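Local structure of peroxisomal acyl-coenzyme A oxidase 1 (Arabidopsis thaliana, 1W07) at residues Asp587-Arg590 with Ser591-Gln595; Tyr557-Ala560 with Leu561-His565. The protein catalyses the FAD-dependent, oxygen-consuming desaturation of long- and medium-chain acyl-CoAs to 2-trans-enoyl-CoAs in the peroxisome, releasing hydrogen peroxide. The protein carries 1 engineered substitution. All coordinates share one frame; numbering follows the deposited sequence.

Both interactions are single-helix contacts in the C-terminal, largely helical region of the acyl-CoA oxidase chain. Interaction 2 comes first along the chain, on helix 548-566, and interaction 1 follows on helix 579-596. Their centres lie about 11 Å apart, and the two helices pack directly on each other: Leu592 CB meets Ile558 CG1 at 3.6 Å, and Gln588 CG meets Leu561 CD1. Tyr593 and Tyr562 also touch, and both side chains pack on Pro336 of helix 328-363, the helix that carries the FAD-binding residues Gln330 and Arg333. The pair thus packs near the cofactor site, the Tyr593 side chain about 8 Å from that of Arg333, without contributing residues to the FAD pocket.

Interaction 1 of 2, residues Asp587-Arg590 with Ser591-Gln595; sequences DQLR and SLYTQ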
ATOM      1  N   ASP B 587       2.386  27.958  -5.988  1.00 26.52           N
ATOM      2  CA  ASP B 587       1.560  28.955  -5.292  1.00 22.84           C
ATOM      3  C   ASP B 587       0.111  28.800  -5.748  1.00 20.87           C
ATOM      4  O   ASP B 587      -0.819  28.866  -4.941  1.00 20.54           O
ATOM      5  CB  ASP B 587       2.020  30.391  -5.598  1.00 26.37           C
ATOM      6  CG  ASP B 587       3.420  30.686  -5.101  1.00 27.52           C
ATOM      7  OD1 ASP B 587       3.814  30.159  -4.036  1.00 28.23           O
ATOM      8  OD2 ASP B 587       4.127  31.479  -5.766  1.00 29.73           O
ATOM      9  N   GLN B 588      -0.081  28.598  -7.046  1.00 20.79           N
ATOM     10  CA  GLN B 588      -1.424  28.423  -7.580  1.00 21.08           C
ATOM     11  C   GLN B 588      -2.060  27.157  -7.007  1.00 20.65           C
ATOM     12  O   GLN B 588      -3.252  27.141  -6.664  1.00 16.26           O
ATOM     13  CB  GLN B 588      -1.380  28.337  -9.101  1.00 21.28           C
ATOM     14  CG  GLN B 588      -2.755  28.329  -9.752  1.00 23.50           C
ATOM     15  CD  GLN B 588      -3.616  29.522  -9.335  1.00 25.65           C
ATOM     16  OE1 GLN B 588      -4.594  29.374  -8.596  1.00 25.49           O
ATOM     17  NE2 GLN B 588      -3.260  30.705  -9.817  1.00 21.39           N
ATOM     18  N   LEU B 589      -1.264  26.094  -6.909  1.00 19.41           N
ATOM     19  CA  LEU B 589      -1.737  24.830  -6.361  1.00 20.49           C
ATOM     20  C   LEU B 589      -2.213  25.058  -4.921  1.00 20.69           C
ATOM     21  O   LEU B 589      -3.290  24.611  -4.545  1.00 22.76           O
ATOM     22  CB  LEU B 589      -0.610  23.782  -6.394  1.00 17.06           C
ATOM     23  CG  LEU B 589      -0.957  22.388  -5.846  1.00 19.36           C
ATOM     24  CD1 LEU B 589      -2.131  21.790  -6.622  1.00 13.86           C
ATOM     25  CD2 LEU B 589       0.279  21.491  -5.935  1.00 13.50           C
ATOM     26  N   ARG B 590      -1.411  25.768  -4.132  1.00 22.44           N
ATOM     27  CA  ARG B 590      -1.735  26.077  -2.734  1.00 23.63           C
ATOM     28  C   ARG B 590      -3.080  26.815  -2.643  1.00 23.85           C
ATOM     29  O   ARG B 590      -3.979  26.443  -1.872  1.00 20.77           O
ATOM     30  CB  ARG B 590      -0.634  26.957  -2.143  1.00 25.37           C
ATOM     31  CG  ARG B 590      -0.369  26.740  -0.665  1.00 30.60           C
ATOM     32  CD  ARG B 590       0.377  27.918  -0.057  1.00 34.32           C
ATOM     33  NE  ARG B 590       1.444  28.405  -0.933  1.00 40.39           N
ATOM     34  CZ  ARG B 590       2.553  27.729  -1.215  1.00 41.06           C
ATOM     35  NH1 ARG B 590       2.754  26.526  -0.688  1.00 44.59           N
ATOM     36  NH2 ARG B 590       3.449  28.245  -2.043  1.00 41.29           N
ATOM     37  N   SER B 591      -3.211  27.871  -3.436  1.00 20.51           N
ATOM     38  CA  SER B 591      -4.428  28.650  -3.475  1.00 20.82           C
ATOM     39  C   SER B 591      -5.634  27.784  -3.851  1.00 22.44           C
ATOM     40  O   SER B 591      -6.711  27.943  -3.278  1.00 21.42           O
ATOM     41  CB  SER B 591      -4.276  29.798  -4.465  1.00 20.73           C
ATOM     42  OG  SER B 591      -5.544  30.367  -4.747  1.00 28.31           O
ATOM     43  N   LEU B 592      -5.462  26.874  -4.810  1.00 20.82           N
ATOM     44  CA  LEU B 592      -6.560  25.992  -5.232  1.00 18.12           C
ATOM     45  C   LEU B 592      -6.986  25.077  -4.084  1.00 16.37           C
ATOM     46  O   LEU B 592      -8.157  24.715  -3.970  1.00 15.88           O
ATOM     47  CB  LEU B 592      -6.151  25.154  -6.457  1.00 18.13           C
ATOM     48  CG  LEU B 592      -5.965  25.917  -7.778  1.00 16.84           C
ATOM     49  CD1 LEU B 592      -5.394  24.995  -8.833  1.00 19.57           C
ATOM     50  CD2 LEU B 592      -7.289  26.473  -8.250  1.00 16.42           C
ATOM     51  N   TYR B 593      -6.043  24.692  -3.232  1.00 14.79           N
ATOM     52  CA  TYR B 593      -6.395  23.849  -2.098  1.00 16.80           C
ATOM     53  C   TYR B 593      -7.336  24.646  -1.180  1.00 17.15           C
ATOM     54  O   TYR B 593      -8.408  24.161  -0.788  1.00 19.13           O
ATOM     55  CB  TYR B 593      -5.146  23.435  -1.324  1.00 15.63           C
ATOM     56  CG  TYR B 593      -4.252  22.422  -2.038  1.00 15.10           C
ATOM     57  CD1 TYR B 593      -4.752  21.566  -3.020  1.00 15.62           C
ATOM     58  CD2 TYR B 593      -2.917  22.276  -1.673  1.00 14.48           C
ATOM     59  CE1 TYR B 593      -3.936  20.577  -3.626  1.00 15.14           C
ATOM     60  CE2 TYR B 593      -2.089  21.300  -2.256  1.00 14.85           C
ATOM     61  CZ  TYR B 593      -2.605  20.454  -3.229  1.00 15.97           C
ATOM     62  OH  TYR B 593      -1.777  19.484  -3.776  1.00 16.95           O
ATOM     63  N   THR B 594      -6.932  25.871  -0.844  1.00 18.71           N
ATOM     64  CA  THR B 594      -7.726  26.751   0.007  1.00 14.99           C
ATOM     65  C   THR B 594      -9.113  26.979  -0.574  1.00 16.05           C
ATOM     66  O   THR B 594     -10.080  27.113   0.165  1.00 13.49           O
ATOM     67  CB  THR B 594      -7.019  28.094   0.185  1.00 15.41           C
ATOM     68  OG1 THR B 594      -5.769  27.865   0.844  1.00 17.12           O
ATOM     69  CG2 THR B 594      -7.877  29.079   1.018  1.00 16.32           C
ATOM     70  N   GLN B 595      -9.211  27.028  -1.899  1.00 15.20           N
ATOM     71  CA  GLN B 595     -10.504  27.232  -2.534  1.00 17.73           C
ATOM     72  C   GLN B 595     -11.368  25.976  -2.477  1.00 19.48           C
ATOM     73  O   GLN B 595     -12.589  26.051  -2.329  1.00 18.78           O
ATOM     74  CB  GLN B 595     -10.320  27.661  -3.989  1.00 20.47           C
ATOM     75  CG  GLN B 595      -9.794  29.072  -4.127  1.00 27.59           C
ATOM     76  CD  GLN B 595      -9.385  29.417  -5.540  1.00 30.10           C
ATOM     77  OE1 GLN B 595     -10.189  29.351  -6.467  1.00 35.27           O
ATOM     78  NE2 GLN B 595      -8.124  29.793  -5.712  1.00 33.38           N
TER
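Leu589 and Tyr593 form an i/i+4 pair on helix 579-596, in the C-terminal helical region of the oxidase, and the helix packs against helices 548-566 and 328-363. The leucine lies obliquely against the phenol end of the ring, its CG 3.6 Å from Tyr593 CZ and its CD2 similarly close to Tyr593 OH. Leu589 reaches there because its CG stands anti to the backbone N (chi1 -180°), while the tyrosine swings back beside its own N. Leu589 O sits over one face of the ring, displaced toward the rim, and also accepts the bond from Tyr593 N. The hydroxyl continues to Asn332 of helix 328-363, with which it is hydrogen-bonded, so the hydroxyl end of the ring is tied to the neighbouring helix.

On the neighbouring flank of the helix, Leu592 CG comes within 3.2 Å of Gln588 O, while Gln588 OE1 approaches the same leucine. The amide nitrogen of Gln588 is spent on Ala474 O, which probably helps set how the amide is turned. The backbone N atoms of Ser591 to Thr594 donate i+4 to i bonds to the carbonyls of Asp587 to Arg590.

Arg590 faces the dimer interface. Its chain bends at chi3 (-42°), and its NH1 makes a salt bridge with Asp518 of the second subunit. Between two carboxylates its positive charge is probably well compensated. The other mate is within the helix: Arg590 NH2 meets Asp587 OD1 at 2.8 Å, on the anti lone pair of that oxygen and close to the guanidinium plane.

Interaction 2 of 2, residues Tyr557-Ala560 with Leu561-His565; sequences YIYA and LYLLH
Leu563 places one methyl over the ring of Tyr559, four residues back on the same helix, and the two side chains cross at a slant. The contact is CH-pi: Leu563 CD1 lies 4.0 Å from the centroid of the Tyr559 ring and 29° off its normal, shifted toward the hydroxyl end, where it is 3.6 Å from Tyr559 CZ. The torsions bring them together, since the tyrosine has CG anti to its backbone N (chi1 -180°) and leans toward the later turn, whereas Leu563 has CG beside its own N (chi1 -72°) and leans back. Val531 and Val532 of helix 516-538 and Phe344 of helix 328-363 also pack on the tyrosine. A serine in place of Tyr559 would probably leave the Leu563 methyl without its aromatic face and open a gap toward these neighbours.

Leu561 takes a different course, folding back over the preceding turn until its CG is 3.0 Å from Tyr557 O, the carbonyl that also accepts the Leu561 N bond from above its plane. Tyr562 touches the earlier turn through its CB, close to Ile558 O, but sends its ring away from that turn, onto Pro336 of helix 328-363. Ala560, with only a methyl, lets Val483 of helix 480-503 and Val532 come close.

Unbroken i to i+4 backbone bonds, such as Leu564 N to Ala560 O at 2.9 Å, carry these side chains round the turns. Apolar side chains turned to several neighbouring helices in this way fit a helix packed within the largely helical C-terminal region of this acyl-CoA oxidase.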
ATOM      1  N   TYR B 557      -7.246  21.838 -12.510  1.00 15.30           N
ATOM      2  CA  TYR B 557      -5.906  22.389 -12.403  1.00 15.62           C
ATOM      3  C   TYR B 557      -5.112  21.903 -11.204  1.00 14.94           C
ATOM      4  O   TYR B 557      -3.880  21.989 -11.200  1.00 16.87           O
ATOM      5  CB  TYR B 557      -5.945  23.921 -12.494  1.00 16.51           C
ATOM      6  CG  TYR B 557      -6.343  24.361 -13.878  1.00 19.69           C
ATOM      7  CD1 TYR B 557      -7.685  24.563 -14.205  1.00 18.21           C
ATOM      8  CD2 TYR B 557      -5.395  24.452 -14.901  1.00 20.43           C
ATOM      9  CE1 TYR B 557      -8.072  24.830 -15.518  1.00 25.29           C
ATOM     10  CE2 TYR B 557      -5.780  24.720 -16.215  1.00 21.83           C
ATOM     11  CZ  TYR B 557      -7.109  24.901 -16.517  1.00 23.04           C
ATOM     12  OH  TYR B 557      -7.470  25.093 -17.832  1.00 24.81           O
ATOM     13  N   ILE B 558      -5.807  21.390 -10.192  1.00 14.86           N
ATOM     14  CA  ILE B 558      -5.139  20.805  -9.030  1.00 15.62           C
ATOM     15  C   ILE B 558      -4.463  19.527  -9.538  1.00 14.21           C
ATOM     16  O   ILE B 558      -3.309  19.257  -9.217  1.00 13.43           O
ATOM     17  CB  ILE B 558      -6.142  20.393  -7.905  1.00 15.40           C
ATOM     18  CG1 ILE B 558      -6.526  21.613  -7.061  1.00 20.17           C
ATOM     19  CG2 ILE B 558      -5.525  19.272  -7.034  1.00 12.95           C
ATOM     20  CD1 ILE B 558      -7.556  21.312  -5.976  1.00 19.41           C
ATOM     21  N   TYR B 559      -5.188  18.737 -10.325  1.00 12.99           N
ATOM     22  CA  TYR B 559      -4.635  17.490 -10.870  1.00 14.98           C
ATOM     23  C   TYR B 559      -3.364  17.792 -11.693  1.00 16.72           C
ATOM     24  O   TYR B 559      -2.290  17.227 -11.452  1.00 12.15           O
ATOM     25  CB  TYR B 559      -5.696  16.788 -11.746  1.00 14.86           C
ATOM     26  CG  TYR B 559      -5.250  15.470 -12.369  1.00 13.06           C
ATOM     27  CD1 TYR B 559      -5.012  14.330 -11.587  1.00 18.48           C
ATOM     28  CD2 TYR B 559      -4.986  15.389 -13.731  1.00 14.26           C
ATOM     29  CE1 TYR B 559      -4.505  13.138 -12.160  1.00 14.71           C
ATOM     30  CE2 TYR B 559      -4.479  14.220 -14.309  1.00 13.88           C
ATOM     31  CZ  TYR B 559      -4.241  13.108 -13.537  1.00 17.05           C
ATOM     32  OH  TYR B 559      -3.746  11.974 -14.156  1.00 14.49           O
ATOM     33  N   ALA B 560      -3.488  18.711 -12.644  1.00 17.14           N
ATOM     34  CA  ALA B 560      -2.375  19.086 -13.503  1.00 18.98           C
ATOM     35  C   ALA B 560      -1.192  19.685 -12.743  1.00 17.04           C
ATOM     36  O   ALA B 560      -0.051  19.245 -12.901  1.00 19.07           O
ATOM     37  CB  ALA B 560      -2.857  20.058 -14.578  1.00 17.58           C
ATOM     38  N   LEU B 561      -1.459  20.685 -11.914  1.00 15.00           N
ATOM     39  CA  LEU B 561      -0.394  21.335 -11.159  1.00 16.71           C
ATOM     40  C   LEU B 561       0.248  20.401 -10.146  1.00 18.70           C
ATOM     41  O   LEU B 561       1.425  20.554  -9.819  1.00 14.78           O
ATOM     42  CB  LEU B 561      -0.925  22.584 -10.455  1.00 17.80           C
ATOM     43  CG  LEU B 561      -1.468  23.686 -11.374  1.00 20.75           C
ATOM     44  CD1 LEU B 561      -1.937  24.882 -10.547  1.00 19.74           C
ATOM     45  CD2 LEU B 561      -0.374  24.098 -12.346  1.00 24.66           C
ATOM     46  N   TYR B 562      -0.517  19.434  -9.641  1.00 19.07           N
ATOM     47  CA  TYR B 562       0.031  18.479  -8.689  1.00 15.81           C
ATOM     48  C   TYR B 562       1.035  17.577  -9.396  1.00 14.92           C
ATOM     49  O   TYR B 562       2.112  17.302  -8.870  1.00 15.33           O
ATOM     50  CB  TYR B 562      -1.081  17.618  -8.084  1.00 20.61           C
ATOM     51  CG  TYR B 562      -0.535  16.550  -7.172  1.00 21.10           C
ATOM     52  CD1 TYR B 562       0.000  16.886  -5.931  1.00 24.65           C
ATOM     53  CD2 TYR B 562      -0.516  15.212  -7.561  1.00 24.46           C
ATOM     54  CE1 TYR B 562       0.543  15.924  -5.100  1.00 27.56           C
ATOM     55  CE2 TYR B 562       0.022  14.232  -6.732  1.00 24.90           C
ATOM     56  CZ  TYR B 562       0.551  14.601  -5.504  1.00 27.77           C
ATOM     57  OH  TYR B 562       1.102  13.657  -4.667  1.00 31.93           O
ATOM     58  N   LEU B 563       0.674  17.111 -10.587  1.00 15.01           N
ATOM     59  CA  LEU B 563       1.566  16.236 -11.353  1.00 16.66           C
ATOM     60  C   LEU B 563       2.793  17.016 -11.815  1.00 18.00           C
ATOM     61  O   LEU B 563       3.906  16.485 -11.839  1.00 17.40           O
ATOM     62  CB  LEU B 563       0.837  15.646 -12.564  1.00 15.94           C
ATOM     63  CG  LEU B 563      -0.233  14.560 -12.317  1.00 16.92           C
ATOM     64  CD1 LEU B 563      -0.815  14.107 -13.654  1.00 12.65           C
ATOM     65  CD2 LEU B 563       0.387  13.373 -11.587  1.00 17.55           C
ATOM     66  N   LEU B 564       2.602  18.282 -12.176  1.00 17.11           N
ATOM     67  CA  LEU B 564       3.731  19.098 -12.601  1.00 15.68           C
ATOM     68  C   LEU B 564       4.741  19.168 -11.455  1.00 16.90           C
ATOM     69  O   LEU B 564       5.944  19.008 -11.651  1.00 18.48           O
ATOM     70  CB  LEU B 564       3.244  20.497 -12.976  1.00 19.29           C
ATOM     71  CG  LEU B 564       4.247  21.380 -13.743  1.00 23.57           C
ATOM     72  CD1 LEU B 564       3.505  22.401 -14.572  1.00 25.54           C
ATOM     73  CD2 LEU B 564       5.163  22.064 -12.769  1.00 23.91           C
ATOM     74  N   HIS B 565       4.243  19.399 -10.250  1.00 15.41           N
ATOM     75  CA  HIS B 565       5.103  19.475  -9.080  1.00 15.75           C
ATOM     76  C   HIS B 565       5.746  18.124  -8.768  1.00 17.43           C
ATOM     77  O   HIS B 565       6.955  18.038  -8.521  1.00 16.23           O
ATOM     78  CB  HIS B 565       4.296  19.975  -7.876  1.00 21.20           C
ATOM     79  CG  HIS B 565       5.087  20.083  -6.613  1.00 19.64           C
ATOM     80  ND1 HIS B 565       5.319  19.005  -5.786  1.00 25.29           N
ATOM     81  CD2 HIS B 565       5.701  21.142  -6.036  1.00 23.83           C
ATOM     82  CE1 HIS B 565       6.034  19.398  -4.746  1.00 23.94           C
ATOM     83  NE2 HIS B 565       6.282  20.690  -4.876  1.00 27.31           N
TER